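Local coordinates for multiheme cytochrome cf (Carboxydothermus ferrireducens DSM 11255, PDB 6QVM), which probably carries electrons through a chain of covalently bound c-type hemes in the S-layer to insoluble extracellular Fe(III), acting as a ferric reductase, at residues N262-R271 and F282-Y292; Q308-K316 and P332-E342. All coordinates share one frame; numbering follows the deposited sequence.

Interaction 1 comes first along the chain, and interaction 2 opens only after it has closed. Their centres lie about 16 Å apart, on the same side of the chain's centre. Interaction 1 joins the ends and flanking loops of the hairpin of strands 270-275 and 279-284, part of a five-stranded antiparallel sheet. Interaction 2 joins helix 310-313 to the two-stranded hairpin 333-336 and 339-342. The two contacts touch directly. Tyr-287 OH probably hydrogen-bonds to Glu-342 OE1, and Tyr-287 O to Trp-310 N. Tyr-289 packs on Trp-310 and Cys-314. Both touch the same heme c, through Tyr-289 and through the helix segment with Cys-314. The small hairpin packs on that helix and carries the glycan.

Interaction 1: residues N262-R271 and F282-Y292; sequences NDKFQASDVR and FVGKDYKYMPY. With HEC (heme c), chain H.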
loop_
_atom_site.group_PDB
_atom_site.type_symbol
_atom_site.label_atom_id
_atom_site.label_comp_id
_atom_site.label_asym_id
_atom_site.label_seq_id
_atom_site.Cartn_x
_atom_site.Cartn_y
_atom_site.Cartn_z
ATOM N N ASN A 262 -31.478 -13.827 -13.023
ATOM C CA ASN A 262 -31.854 -12.713 -12.156
ATOM C C ASN A 262 -33.159 -12.125 -12.684
ATOM O O ASN A 262 -33.189 -11.540 -13.772
ATOM C CB ASN A 262 -30.751 -11.657 -12.107
ATOM C CG ASN A 262 -30.941 -10.667 -10.975
ATOM O OD1 ASN A 262 -32.049 -10.479 -10.477
ATOM N ND2 ASN A 262 -29.851 -10.032 -10.557
ATOM N N ASP A 263 -34.238 -12.294 -11.919
ATOM C CA ASP A 263 -35.569 -11.880 -12.342
ATOM C C ASP A 263 -35.966 -10.491 -11.841
ATOM O O ASP A 263 -36.981 -9.956 -12.295
ATOM C CB ASP A 263 -36.609 -12.906 -11.876
ATOM C CG ASP A 263 -36.443 -13.274 -10.418
ATOM O OD1 ASP A 263 -35.322 -13.120 -9.891
ATOM O OD2 ASP A 263 -37.434 -13.707 -9.793
ATOM N N LYS A 264 -35.201 -9.894 -10.928
ATOM C CA LYS A 264 -35.522 -8.565 -10.423
ATOM C C LYS A 264 -34.750 -7.445 -11.105
ATOM O O LYS A 264 -35.300 -6.347 -11.259
ATOM C CB LYS A 264 -35.277 -8.496 -8.913
ATOM C CG LYS A 264 -36.053 -9.551 -8.125
ATOM C CD LYS A 264 -36.532 -9.054 -6.780
ATOM C CE LYS A 264 -37.082 -10.208 -5.951
ATOM N NZ LYS A 264 -37.686 -9.736 -4.674
ATOM N N PHE A 265 -33.508 -7.680 -11.542
ATOM C CA PHE A 265 -32.789 -6.647 -12.274
ATOM C C PHE A 265 -31.785 -7.277 -13.227
ATOM O O PHE A 265 -31.547 -8.488 -13.214
ATOM C CB PHE A 265 -32.106 -5.640 -11.332
ATOM C CG PHE A 265 -31.121 -6.251 -10.370
ATOM C CD1 PHE A 265 -31.552 -6.804 -9.175
ATOM C CD2 PHE A 265 -29.763 -6.255 -10.651
ATOM C CE1 PHE A 265 -30.651 -7.363 -8.284
ATOM C CE2 PHE A 265 -28.858 -6.805 -9.762
ATOM C CZ PHE A 265 -29.301 -7.356 -8.576
ATOM N N GLN A 266 -31.219 -6.421 -14.075
ATOM C CA GLN A 266 -30.269 -6.795 -15.111
ATOM C C GLN A 266 -29.056 -5.878 -15.026
ATOM O O GLN A 266 -29.017 -4.936 -14.231
ATOM C CB GLN A 266 -30.903 -6.713 -16.508
ATOM C CG GLN A 266 -31.971 -7.760 -16.750
ATOM C CD GLN A 266 -31.401 -9.163 -16.757
ATOM O OE1 GLN A 266 -30.618 -9.527 -17.638
ATOM N NE2 GLN A 266 -31.777 -9.955 -15.763
ATOM N N ALA A 267 -28.066 -6.153 -15.881
ATOM C CA ALA A 267 -26.792 -5.446 -15.788
ATOM C C ALA A 267 -26.970 -3.953 -16.023
ATOM O O ALA A 267 -26.283 -3.132 -15.402
ATOM C CB ALA A 267 -25.784 -6.025 -16.776
ATOM N N SER A 268 -27.884 -3.580 -16.918
ATOM C CA SER A 268 -28.101 -2.173 -17.232
ATOM C C SER A 268 -28.828 -1.418 -16.122
ATOM O O SER A 268 -28.824 -0.183 -16.132
ATOM C CB SER A 268 -28.874 -2.039 -18.547
ATOM O OG SER A 268 -30.038 -2.842 -18.529
ATOM N N ASP A 269 -29.440 -2.120 -15.168
ATOM C CA ASP A 269 -29.958 -1.458 -13.978
ATOM C C ASP A 269 -28.864 -1.162 -12.961
ATOM O O ASP A 269 -29.109 -0.410 -12.010
ATOM C CB ASP A 269 -31.041 -2.315 -13.318
ATOM C CG ASP A 269 -32.098 -2.784 -14.303
ATOM O OD1 ASP A 269 -32.697 -1.932 -15.001
ATOM O OD2 ASP A 269 -32.311 -4.013 -14.388
ATOM N N VAL A 270 -27.674 -1.728 -13.144
ATOM C CA VAL A 270 -26.611 -1.676 -12.150
ATOM C C VAL A 270 -25.639 -0.562 -12.507
ATOM O O VAL A 270 -25.171 -0.469 -13.647
ATOM C CB VAL A 270 -25.883 -3.025 -12.042
ATOM C CG1 VAL A 270 -24.866 -2.992 -10.912
ATOM C CG2 VAL A 270 -26.884 -4.144 -11.831
ATOM N N ARG A 271 -25.335 0.282 -11.527
ATOM C CA ARG A 271 -24.317 1.311 -11.677
ATOM C C ARG A 271 -22.943 0.796 -11.256
ATOM O O ARG A 271 -21.961 0.960 -11.985
ATOM C CB ARG A 271 -24.707 2.534 -10.849
ATOM C CG ARG A 271 -24.040 3.808 -11.287
ATOM C CD ARG A 271 -24.439 4.959 -10.417
ATOM N NE ARG A 271 -25.672 5.616 -10.839
ATOM C CZ ARG A 271 -25.742 6.491 -11.839
ATOM N NH1 ARG A 271 -26.891 7.065 -12.154
ATOM N NH2 ARG A 271 -24.653 6.811 -12.512
ATOM N N PHE A 282 -24.709 -5.000 -5.400
ATOM C CA PHE A 282 -25.046 -4.266 -6.609
ATOM C C PHE A 282 -25.707 -2.943 -6.252
ATOM O O PHE A 282 -26.545 -2.875 -5.349
ATOM C CB PHE A 282 -25.936 -5.117 -7.521
ATOM C CG PHE A 282 -25.246 -6.354 -8.037
ATOM C CD1 PHE A 282 -25.175 -7.498 -7.256
ATOM C CD2 PHE A 282 -24.630 -6.361 -9.279
ATOM C CE1 PHE A 282 -24.528 -8.628 -7.711
ATOM C CE2 PHE A 282 -23.974 -7.491 -9.739
ATOM C CZ PHE A 282 -23.928 -8.627 -8.954
ATOM N N VAL A 283 -25.312 -1.897 -6.971
ATOM C CA VAL A 283 -25.684 -0.523 -6.664
ATOM C C VAL A 283 -26.479 0.031 -7.839
ATOM O O VAL A 283 -25.976 0.083 -8.969
ATOM C CB VAL A 283 -24.442 0.337 -6.379
ATOM C CG1 VAL A 283 -24.822 1.800 -6.244
ATOM C CG2 VAL A 283 -23.737 -0.160 -5.117
ATOM N N GLY A 284 -27.710 0.455 -7.570
ATOM C CA GLY A 284 -28.599 0.907 -8.614
ATOM C C GLY A 284 -28.239 2.274 -9.167
ATOM O O GLY A 284 -27.324 2.955 -8.706
ATOM N N LYS A 285 -29.004 2.686 -10.181
ATOM C CA LYS A 285 -28.828 4.006 -10.766
ATOM C C LYS A 285 -29.106 5.124 -9.766
ATOM O O LYS A 285 -28.602 6.236 -9.950
ATOM C CB LYS A 285 -29.728 4.155 -11.995
ATOM C CG LYS A 285 -29.366 3.224 -13.137
ATOM C CD LYS A 285 -29.075 4.001 -14.408
ATOM C CE LYS A 285 -28.333 3.137 -15.422
ATOM N NZ LYS A 285 -26.924 2.897 -15.008
ATOM N N ASP A 286 -29.890 4.855 -8.722
ATOM C CA ASP A 286 -30.139 5.804 -7.647
ATOM C C ASP A 286 -29.183 5.622 -6.473
ATOM O O ASP A 286 -29.398 6.226 -5.421
ATOM C CB ASP A 286 -31.588 5.681 -7.167
ATOM C CG ASP A 286 -31.895 4.322 -6.567
ATOM O OD1 ASP A 286 -31.132 3.370 -6.832
ATOM O OD2 ASP A 286 -32.896 4.213 -5.826
ATOM N N TYR A 287 -28.169 4.766 -6.622
ATOM C CA TYR A 287 -27.109 4.497 -5.651
ATOM C C TYR A 287 -27.578 3.720 -4.431
ATOM O O TYR A 287 -26.857 3.679 -3.419
ATOM C CB TYR A 287 -26.411 5.784 -5.195
ATOM C CG TYR A 287 -25.705 6.490 -6.317
ATOM C CD1 TYR A 287 -24.418 6.129 -6.687
ATOM C CD2 TYR A 287 -26.331 7.510 -7.018
ATOM C CE1 TYR A 287 -23.766 6.772 -7.714
ATOM C CE2 TYR A 287 -25.692 8.159 -8.054
ATOM C CZ TYR A 287 -24.408 7.783 -8.397
ATOM O OH TYR A 287 -23.756 8.415 -9.426
ATOM N N LYS A 288 -28.748 3.095 -4.490
ATOM C CA LYS A 288 -29.204 2.238 -3.410
ATOM C C LYS A 288 -28.921 0.786 -3.754
ATOM O O LYS A 288 -28.912 0.400 -4.924
ATOM C CB LYS A 288 -30.696 2.422 -3.139
ATOM C CG LYS A 288 -31.088 3.837 -2.779
ATOM C CD LYS A 288 -32.354 3.901 -1.949
ATOM C CE LYS A 288 -32.776 5.350 -1.741
ATOM N NZ LYS A 288 -33.665 5.504 -0.554
ATOM N N TYR A 289 -28.692 -0.018 -2.721
ATOM C CA TYR A 289 -28.409 -1.423 -2.945
ATOM C C TYR A 289 -29.640 -2.132 -3.502
ATOM O O TYR A 289 -30.777 -1.677 -3.359
ATOM C CB TYR A 289 -27.937 -2.082 -1.653
ATOM C CG TYR A 289 -26.544 -1.650 -1.253
ATOM C CD1 TYR A 289 -25.433 -2.113 -1.941
ATOM C CD2 TYR A 289 -26.342 -0.769 -0.198
ATOM C CE1 TYR A 289 -24.161 -1.724 -1.586
ATOM C CE2 TYR A 289 -25.070 -0.371 0.163
ATOM C CZ TYR A 289 -23.988 -0.856 -0.534
ATOM O OH TYR A 289 -22.724 -0.464 -0.187
ATOM N N MET A 290 -29.391 -3.253 -4.157
ATOM C CA MET A 290 -30.377 -4.000 -4.918
ATOM C C MET A 290 -30.837 -5.231 -4.150
ATOM O O MET A 290 -30.178 -5.668 -3.203
ATOM C CB MET A 290 -29.784 -4.406 -6.270
ATOM C CG MET A 290 -29.174 -3.243 -7.037
ATOM S SD MET A 290 -30.212 -2.676 -8.390
ATOM C CE MET A 290 -28.961 -2.400 -9.624
ATOM N N PRO A 291 -31.985 -5.809 -4.515
ATOM C CA PRO A 291 -32.545 -6.904 -3.705
ATOM C C PRO A 291 -31.740 -8.200 -3.727
ATOM O O PRO A 291 -31.947 -9.037 -2.840
ATOM C CB PRO A 291 -33.944 -7.107 -4.311
ATOM C CG PRO A 291 -33.854 -6.547 -5.690
ATOM C CD PRO A 291 -32.927 -5.373 -5.562
ATOM N N TYR A 292 -30.842 -8.406 -4.694
ATOM C CA TYR A 292 -30.035 -9.619 -4.745
ATOM C C TYR A 292 -28.555 -9.299 -4.586
ATOM O O TYR A 292 -28.078 -8.243 -5.005
ATOM C CB TYR A 292 -30.220 -10.385 -6.060
ATOM C CG TYR A 292 -31.557 -11.059 -6.247
ATOM C CD1 TYR A 292 -32.232 -11.642 -5.181
ATOM C CD2 TYR A 292 -32.136 -11.125 -7.506
ATOM C CE1 TYR A 292 -33.454 -12.265 -5.369
ATOM C CE2 TYR A 292 -33.350 -11.743 -7.705
ATOM C CZ TYR A 292 -34.008 -12.314 -6.635
ATOM O OH TYR A 292 -35.223 -12.930 -6.838
HETATM FE FE HEC H . -17.390 -1.661 4.063
HETATM C CHA HEC H . -15.486 -4.550 3.869
HETATM C CHB HEC H . -19.949 -3.293 2.440
HETATM C CHC HEC H . -19.404 1.108 4.470
HETATM C CHD HEC H . -14.730 0.102 5.279
HETATM N NA HEC H . -17.668 -3.564 3.299
HETATM C C1A HEC H . -16.739 -4.587 3.298
HETATM C C2A HEC H . -17.320 -5.724 2.612
HETATM C C3A HEC H . -18.553 -5.383 2.217
HETATM C C4A HEC H . -18.796 -4.018 2.643
HETATM C CMA HEC H . -19.531 -6.288 1.439
HETATM C CAA HEC H . -16.626 -7.088 2.401
HETATM C CBA HEC H . -16.862 -7.914 3.667
HETATM C CGA HEC H . -16.313 -9.309 3.509
HETATM O O1A HEC H . -15.092 -9.467 3.232
HETATM O O2A HEC H . -17.112 -10.267 3.686
HETATM N NB HEC H . -19.303 -1.161 3.524
HETATM C C1B HEC H . -20.213 -2.034 2.950
HETATM C C2B HEC H . -21.506 -1.384 2.957
HETATM C C3B HEC H . -21.364 -0.163 3.516
HETATM C C4B HEC H . -19.970 -0.004 3.881
HETATM C CMB HEC H . -22.791 -2.024 2.387
HETATM C CAB HEC H . -22.453 0.916 3.742
HETATM C CBB HEC H . -23.582 0.408 4.669
HETATM N NC HEC H . -17.110 0.253 4.720
HETATM C C1C HEC H . -18.080 1.232 4.838
HETATM C C2C HEC H . -17.477 2.403 5.445
HETATM C C3C HEC H . -16.179 2.128 5.674
HETATM C C4C HEC H . -15.932 0.770 5.218
HETATM C CMC HEC H . -18.220 3.725 5.737
HETATM C CAC HEC H . -15.095 3.053 6.282
HETATM C CBC HEC H . -15.427 3.389 7.749
HETATM N ND HEC H . -15.417 -2.147 4.476
HETATM C C1D HEC H . -14.521 -1.242 5.033
HETATM C C2D HEC H . -13.297 -1.938 5.332
HETATM C C3D HEC H . -13.523 -3.396 4.894
HETATM C C4D HEC H . -14.869 -3.426 4.375
HETATM C CMD HEC H . -12.048 -1.281 5.951
HETATM C CAD HEC H . -12.549 -4.594 4.976
HETATM C CBD HEC H . -12.071 -4.792 6.416
HETATM C CGD HEC H . -13.143 -5.457 7.238
HETATM O O1D HEC H . -14.092 -6.005 6.631
HETATM O O2D HEC H . -13.058 -5.443 8.490
HETATM O O HOH W 1 -31.515 0.868 -10.773
#
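Phe-265 and Met-290 form a Met-aromatic contact beside the beta hairpin of strands 270-275 and 279-284. Met-290 covers one face of the ring with CB and SD. SD lies 4.3 Å from the centroid of the Phe-265 ring. Asn-262 ND2 sits over the centre of the opposite face. The backbone N of Tyr-292 is at the edge. Phe-265 CG stands between its own backbone N and carbonyl carbon (chi1 58°), and this turns the ring into 282-292. Phe-282 meets the ring obliquely, with its CG 4.0 Å from Phe-265 CE2. Val-270 fills in beside them. Its CG1 comes to the edge of the Phe-282 ring, and its CG2 is 3.5 Å from Met-290 CE.

Tyr-292 is met along its edge. Asn-262 OD1 and Asp-263 OD1 both lie near the ring plane. Tyr-292 OH donates to the syn side of Asp-263 OD1 at 3.1 Å, and carboxylate and ring are only 14° from coplanar. Asn-262 OD1 also closes an Asx turn by accepting from Lys-264 N.

At the other end, the Arg-271 guanidinium lies flat on the Tyr-287 ring, planes 11° apart. Tyr-287 OH is hydrogen-bonded to Glu-342. Arg-271 grips Lys-285 O side-on: NH1 reaches that oxygen at 2.9 Å on a lone pair, while NE approaches it at 3.1 Å from above the carbonyl plane.

Interaction 2: residues Q308-K316 and P332-E342; sequences QNWLVSCAK and PYSVVGNTYKE. With HEC (heme c), chain H; NGA (2-acetamido-2-deoxy-beta-D-galactopyranose), chain B.
Val-312 lies over one face of the Tyr-333 ring, with CG2 4.2 Å from the ring centroid in a CH-pi contact. At the edge of that ring, near its plane, is O6 of an N-acetylgalactosamine. The Tyr-340 ring has the same sugar at its edge. Here the link is covalent, with Tyr-340 OH bonded to NGA C1 at 1.4 Å, so Tyr-340 is O-glycosylated. Leu-311 CD2, Val-312 CG2 and Asn-309 ND2 approach the Tyr-340 ring obliquely. Val-312 CG2 thus serves both rings, and it is 3.6 Å from Tyr-340 CE1.

Leu-311 wedges its CD2 between the two tyrosine stems, 3.6 Å from Tyr-340 CB and 3.7 Å from Tyr-333 CB. Its CG is anti to the backbone N (chi1 -170°), which swings the branch toward the hairpin. With an alanine in place of Tyr-333, Val-312 CG2 would probably lose its aromatic cover and a gap would be likely to open beside the sugar. Pro-332 extends the packing. Its CG is 3.8 Å from Ala-315 CB, and its CD lies against Lys-316 CB. The carboxylate of Glu-342 is hydrogen-bonded outside the contact, with Tyr-272 OH as well as Tyr-287. No hydrogen bond crosses between the segments.

Asn-309 caps the short helix, its OD1 accepting from Val-312 N at 3.1 Å. Just past the helix, Cys-314 SG is bonded to heme CAB at 1.9 Å. The helix thus runs from its Asn N-cap into the CXXCH heme-binding motif of a c-type cytochrome, and one flank, Leu-311 and Val-312, packs on a glycosylated beta hairpin.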
loop_
_atom_site.group_PDB
_atom_site.type_symbol
_atom_site.label_atom_id
_atom_site.label_comp_id
_atom_site.label_asym_id
_atom_site.label_seq_id
_atom_site.Cartn_x
_atom_site.Cartn_y
_atom_site.Cartn_z
ATOM N N GLN A 308 -29.320 0.713 1.988
ATOM C CA GLN A 308 -28.682 2.010 2.160
ATOM C C GLN A 308 -28.340 2.636 0.810
ATOM O O GLN A 308 -28.294 1.972 -0.229
ATOM C CB GLN A 308 -27.405 1.891 3.001
ATOM C CG GLN A 308 -27.583 1.242 4.365
ATOM C CD GLN A 308 -27.440 -0.265 4.322
ATOM O OE1 GLN A 308 -27.837 -0.913 3.353
ATOM N NE2 GLN A 308 -26.867 -0.833 5.377
ATOM N N ASN A 309 -28.117 3.949 0.841
ATOM C CA ASN A 309 -27.516 4.658 -0.282
ATOM C C ASN A 309 -26.009 4.453 -0.195
ATOM O O ASN A 309 -25.363 4.924 0.748
ATOM C CB ASN A 309 -27.891 6.138 -0.255
ATOM C CG ASN A 309 -27.407 6.894 -1.489
ATOM O OD1 ASN A 309 -26.283 6.695 -1.959
ATOM N ND2 ASN A 309 -28.256 7.772 -2.011
ATOM N N TRP A 310 -25.449 3.748 -1.182
ATOM C CA TRP A 310 -24.031 3.410 -1.141
ATOM C C TRP A 310 -23.170 4.659 -1.233
ATOM O O TRP A 310 -22.163 4.786 -0.529
ATOM C CB TRP A 310 -23.684 2.435 -2.264
ATOM C CG TRP A 310 -22.215 2.356 -2.558
ATOM C CD1 TRP A 310 -21.283 1.606 -1.898
ATOM C CD2 TRP A 310 -21.508 3.060 -3.586
ATOM N NE1 TRP A 310 -20.042 1.798 -2.452
ATOM C CE2 TRP A 310 -20.152 2.683 -3.493
ATOM C CE3 TRP A 310 -21.891 3.966 -4.582
ATOM C CZ2 TRP A 310 -19.179 3.183 -4.353
ATOM C CZ3 TRP A 310 -20.922 4.461 -5.436
ATOM C CH2 TRP A 310 -19.581 4.072 -5.314
ATOM N N LEU A 311 -23.560 5.601 -2.091
ATOM C CA LEU A 311 -22.756 6.805 -2.282
ATOM C C LEU A 311 -22.704 7.649 -1.015
ATOM O O LEU A 311 -21.653 8.203 -0.671
ATOM C CB LEU A 311 -23.311 7.613 -3.450
ATOM C CG LEU A 311 -22.486 8.783 -3.981
ATOM C CD1 LEU A 311 -21.120 8.320 -4.453
ATOM C CD2 LEU A 311 -23.235 9.477 -5.113
ATOM N N VAL A 312 -23.829 7.749 -0.305
ATOM C CA VAL A 312 -23.899 8.601 0.875
ATOM C C VAL A 312 -23.293 7.891 2.085
ATOM O O VAL A 312 -22.658 8.514 2.942
ATOM C CB VAL A 312 -25.357 9.045 1.121
ATOM C CG1 VAL A 312 -25.487 9.737 2.471
ATOM C CG2 VAL A 312 -25.820 9.942 -0.006
ATOM N N SER A 313 -23.483 6.577 2.180
ATOM C CA SER A 313 -23.172 5.843 3.402
ATOM C C SER A 313 -21.938 4.947 3.318
ATOM O O SER A 313 -21.436 4.514 4.366
ATOM C CB SER A 313 -24.381 4.993 3.822
ATOM O OG SER A 313 -25.499 5.823 4.113
ATOM N N CYS A 314 -21.425 4.667 2.116
ATOM C CA CYS A 314 -20.413 3.616 2.025
ATOM C C CYS A 314 -19.229 3.999 1.165
ATOM O O CYS A 314 -18.091 3.604 1.454
ATOM C CB CYS A 314 -21.022 2.316 1.475
ATOM S SG CYS A 314 -22.638 1.872 2.161
ATOM N N ALA A 315 -19.485 4.776 0.116
ATOM C CA ALA A 315 -18.481 4.999 -0.921
ATOM C C ALA A 315 -17.208 5.633 -0.364
ATOM O O ALA A 315 -16.108 5.381 -0.877
ATOM C CB ALA A 315 -19.075 5.865 -2.025
ATOM N N LYS A 316 -17.335 6.428 0.701
ATOM C CA LYS A 316 -16.205 7.189 1.218
ATOM C C LYS A 316 -15.039 6.301 1.631
ATOM O O LYS A 316 -13.906 6.783 1.696
ATOM C CB LYS A 316 -16.649 8.043 2.407
ATOM C CG LYS A 316 -17.160 7.213 3.571
ATOM C CD LYS A 316 -17.961 8.040 4.549
ATOM C CE LYS A 316 -18.145 7.318 5.872
ATOM N NZ LYS A 316 -18.910 8.156 6.833
ATOM N N PRO A 332 -17.624 11.657 -0.803
ATOM C CA PRO A 332 -17.309 11.367 -2.210
ATOM C C PRO A 332 -18.338 11.860 -3.215
ATOM O O PRO A 332 -18.291 11.428 -4.369
ATOM C CB PRO A 332 -17.256 9.835 -2.216
ATOM C CG PRO A 332 -18.290 9.443 -1.212
ATOM C CD PRO A 332 -18.264 10.513 -0.135
ATOM N N TYR A 333 -19.246 12.746 -2.819
ATOM C CA TYR A 333 -20.324 13.176 -3.692
ATOM C C TYR A 333 -20.675 14.619 -3.381
ATOM O O TYR A 333 -20.240 15.190 -2.375
ATOM C CB TYR A 333 -21.568 12.304 -3.508
ATOM C CG TYR A 333 -22.141 12.456 -2.115
ATOM C CD1 TYR A 333 -21.648 11.701 -1.061
ATOM C CD2 TYR A 333 -23.142 13.385 -1.843
ATOM C CE1 TYR A 333 -22.144 11.847 0.218
ATOM C CE2 TYR A 333 -23.644 13.538 -0.563
ATOM C CZ TYR A 333 -23.140 12.765 0.461
ATOM O OH TYR A 333 -23.640 12.908 1.733
ATOM N N SER A 334 -21.488 15.194 -4.260
ATOM C CA SER A 334 -22.289 16.365 -3.950
ATOM C C SER A 334 -23.691 16.103 -4.477
ATOM O O SER A 334 -23.879 15.330 -5.422
ATOM C CB SER A 334 -21.699 17.646 -4.555
ATOM O OG SER A 334 -21.714 17.601 -5.971
ATOM N N VAL A 335 -24.681 16.740 -3.857
ATOM C CA VAL A 335 -26.089 16.498 -4.162
ATOM C C VAL A 335 -26.702 17.775 -4.724
ATOM O O VAL A 335 -26.810 18.785 -4.017
ATOM C CB VAL A 335 -26.860 16.011 -2.924
ATOM C CG1 VAL A 335 -26.343 16.678 -1.664
ATOM C CG2 VAL A 335 -28.353 16.252 -3.077
ATOM N N VAL A 336 -27.117 17.723 -5.987
ATOM C CA VAL A 336 -27.777 18.867 -6.641
ATOM C C VAL A 336 -29.273 18.682 -6.411
ATOM O O VAL A 336 -30.022 18.193 -7.262
ATOM C CB VAL A 336 -27.412 18.971 -8.129
ATOM N N GLY A 337 -29.719 19.078 -5.219
ATOM C CA GLY A 337 -31.111 18.947 -4.829
ATOM C C GLY A 337 -31.535 17.516 -4.563
ATOM O O GLY A 337 -31.762 17.124 -3.415
ATOM N N ASN A 338 -31.641 16.732 -5.630
ATOM C CA ASN A 338 -32.128 15.358 -5.569
ATOM C C ASN A 338 -31.260 14.387 -6.347
ATOM O O ASN A 338 -31.319 13.182 -6.080
ATOM C CB ASN A 338 -33.559 15.283 -6.112
ATOM C CG ASN A 338 -33.666 15.817 -7.531
ATOM O OD1 ASN A 338 -33.780 15.049 -8.483
ATOM N ND2 ASN A 338 -33.609 17.138 -7.679
ATOM N N THR A 339 -30.467 14.863 -7.299
ATOM C CA THR A 339 -29.530 14.064 -8.064
ATOM C C THR A 339 -28.153 14.166 -7.424
ATOM O O THR A 339 -27.805 15.184 -6.822
ATOM C CB THR A 339 -29.472 14.542 -9.517
ATOM O OG1 THR A 339 -28.966 15.886 -9.562
ATOM C CG2 THR A 339 -30.854 14.508 -10.138
ATOM N N TYR A 340 -27.378 13.093 -7.536
ATOM C CA TYR A 340 -26.048 13.040 -6.946
ATOM C C TYR A 340 -24.995 13.182 -8.036
ATOM O O TYR A 340 -25.175 12.693 -9.153
ATOM C CB TYR A 340 -25.845 11.737 -6.175
ATOM C CG TYR A 340 -26.756 11.607 -4.974
ATOM C CD1 TYR A 340 -26.385 12.125 -3.742
ATOM C CD2 TYR A 340 -27.986 10.967 -5.072
ATOM C CE1 TYR A 340 -27.209 12.009 -2.636
ATOM C CE2 TYR A 340 -28.818 10.842 -3.970
ATOM C CZ TYR A 340 -28.428 11.371 -2.753
ATOM O OH TYR A 340 -29.257 11.266 -1.650
ATOM N N LYS A 341 -23.914 13.889 -7.718
ATOM C CA LYS A 341 -22.744 13.958 -8.580
ATOM C C LYS A 341 -21.594 13.244 -7.886
ATOM O O LYS A 341 -21.287 13.536 -6.727
ATOM C CB LYS A 341 -22.360 15.406 -8.896
ATOM C CG LYS A 341 -21.388 15.524 -10.060
ATOM C CD LYS A 341 -20.655 16.857 -10.080
ATOM C CE LYS A 341 -19.628 16.889 -11.201
ATOM N NZ LYS A 341 -18.557 17.890 -10.956
ATOM N N GLU A 342 -20.969 12.308 -8.589
ATOM C CA GLU A 342 -19.830 11.590 -8.040
ATOM C C GLU A 342 -18.596 12.479 -8.077
ATOM O O GLU A 342 -18.226 12.997 -9.135
ATOM C CB GLU A 342 -19.591 10.307 -8.831
ATOM C CG GLU A 342 -20.812 9.406 -8.895
ATOM C CD GLU A 342 -20.586 8.171 -9.744
ATOM O OE1 GLU A 342 -21.560 7.423 -9.969
ATOM O OE2 GLU A 342 -19.437 7.949 -10.182
HETATM FE FE HEC H . -17.390 -1.661 4.063
HETATM C CHA HEC H . -15.486 -4.550 3.869
HETATM C CHB HEC H . -19.949 -3.293 2.440
HETATM C CHC HEC H . -19.404 1.108 4.470
HETATM C CHD HEC H . -14.730 0.102 5.279
HETATM N NA HEC H . -17.668 -3.564 3.299
HETATM C C1A HEC H . -16.739 -4.587 3.298
HETATM C C2A HEC H . -17.320 -5.724 2.612
HETATM C C3A HEC H . -18.553 -5.383 2.217
HETATM C C4A HEC H . -18.796 -4.018 2.643
HETATM C CMA HEC H . -19.531 -6.288 1.439
HETATM C CAA HEC H . -16.626 -7.088 2.401
HETATM C CBA HEC H . -16.862 -7.914 3.667
HETATM C CGA HEC H . -16.313 -9.309 3.509
HETATM O O1A HEC H . -15.092 -9.467 3.232
HETATM O O2A HEC H . -17.112 -10.267 3.686
HETATM N NB HEC H . -19.303 -1.161 3.524
HETATM C C1B HEC H . -20.213 -2.034 2.950
HETATM C C2B HEC H . -21.506 -1.384 2.957
HETATM C C3B HEC H . -21.364 -0.163 3.516
HETATM C C4B HEC H . -19.970 -0.004 3.881
HETATM C CMB HEC H . -22.791 -2.024 2.387
HETATM C CAB HEC H . -22.453 0.916 3.742
HETATM C CBB HEC H . -23.582 0.408 4.669
HETATM N NC HEC H . -17.110 0.253 4.720
HETATM C C1C HEC H . -18.080 1.232 4.838
HETATM C C2C HEC H . -17.477 2.403 5.445
HETATM C C3C HEC H . -16.179 2.128 5.674
HETATM C C4C HEC H . -15.932 0.770 5.218
HETATM C CMC HEC H . -18.220 3.725 5.737
HETATM C CAC HEC H . -15.095 3.053 6.282
HETATM C CBC HEC H . -15.427 3.389 7.749
HETATM N ND HEC H . -15.417 -2.147 4.476
HETATM C C1D HEC H . -14.521 -1.242 5.033
HETATM C C2D HEC H . -13.297 -1.938 5.332
HETATM C C3D HEC H . -13.523 -3.396 4.894
HETATM C C4D HEC H . -14.869 -3.426 4.375
HETATM C CMD HEC H . -12.048 -1.281 5.951
HETATM C CAD HEC H . -12.549 -4.594 4.976
HETATM C CBD HEC H . -12.071 -4.792 6.416
HETATM C CGD HEC H . -13.143 -5.457 7.238
HETATM O O1D HEC H . -14.092 -6.005 6.631
HETATM O O2D HEC H . -13.058 -5.443 8.490
HETATM C C1 NGA B . -29.820 12.095 -0.709
HETATM C C2 NGA B . -31.158 11.752 -0.036
HETATM C C3 NGA B . -31.397 12.295 1.372
HETATM C C4 NGA B . -30.074 12.377 2.117
HETATM C C5 NGA B . -29.031 13.165 1.334
HETATM C C6 NGA B . -27.729 13.241 2.127
HETATM C C7 NGA B . -32.602 11.427 -1.899
HETATM C C8 NGA B . -32.980 12.047 -3.213
HETATM N N2 NGA B . -32.177 12.242 -0.941
HETATM O O3 NGA B . -32.269 11.449 2.124
HETATM O O4 NGA B . -29.576 11.078 2.340
HETATM O O5 NGA B . -28.745 12.551 0.095
HETATM O O6 NGA B . -26.891 14.264 1.629
HETATM O O7 NGA B . -32.663 10.207 -1.736
#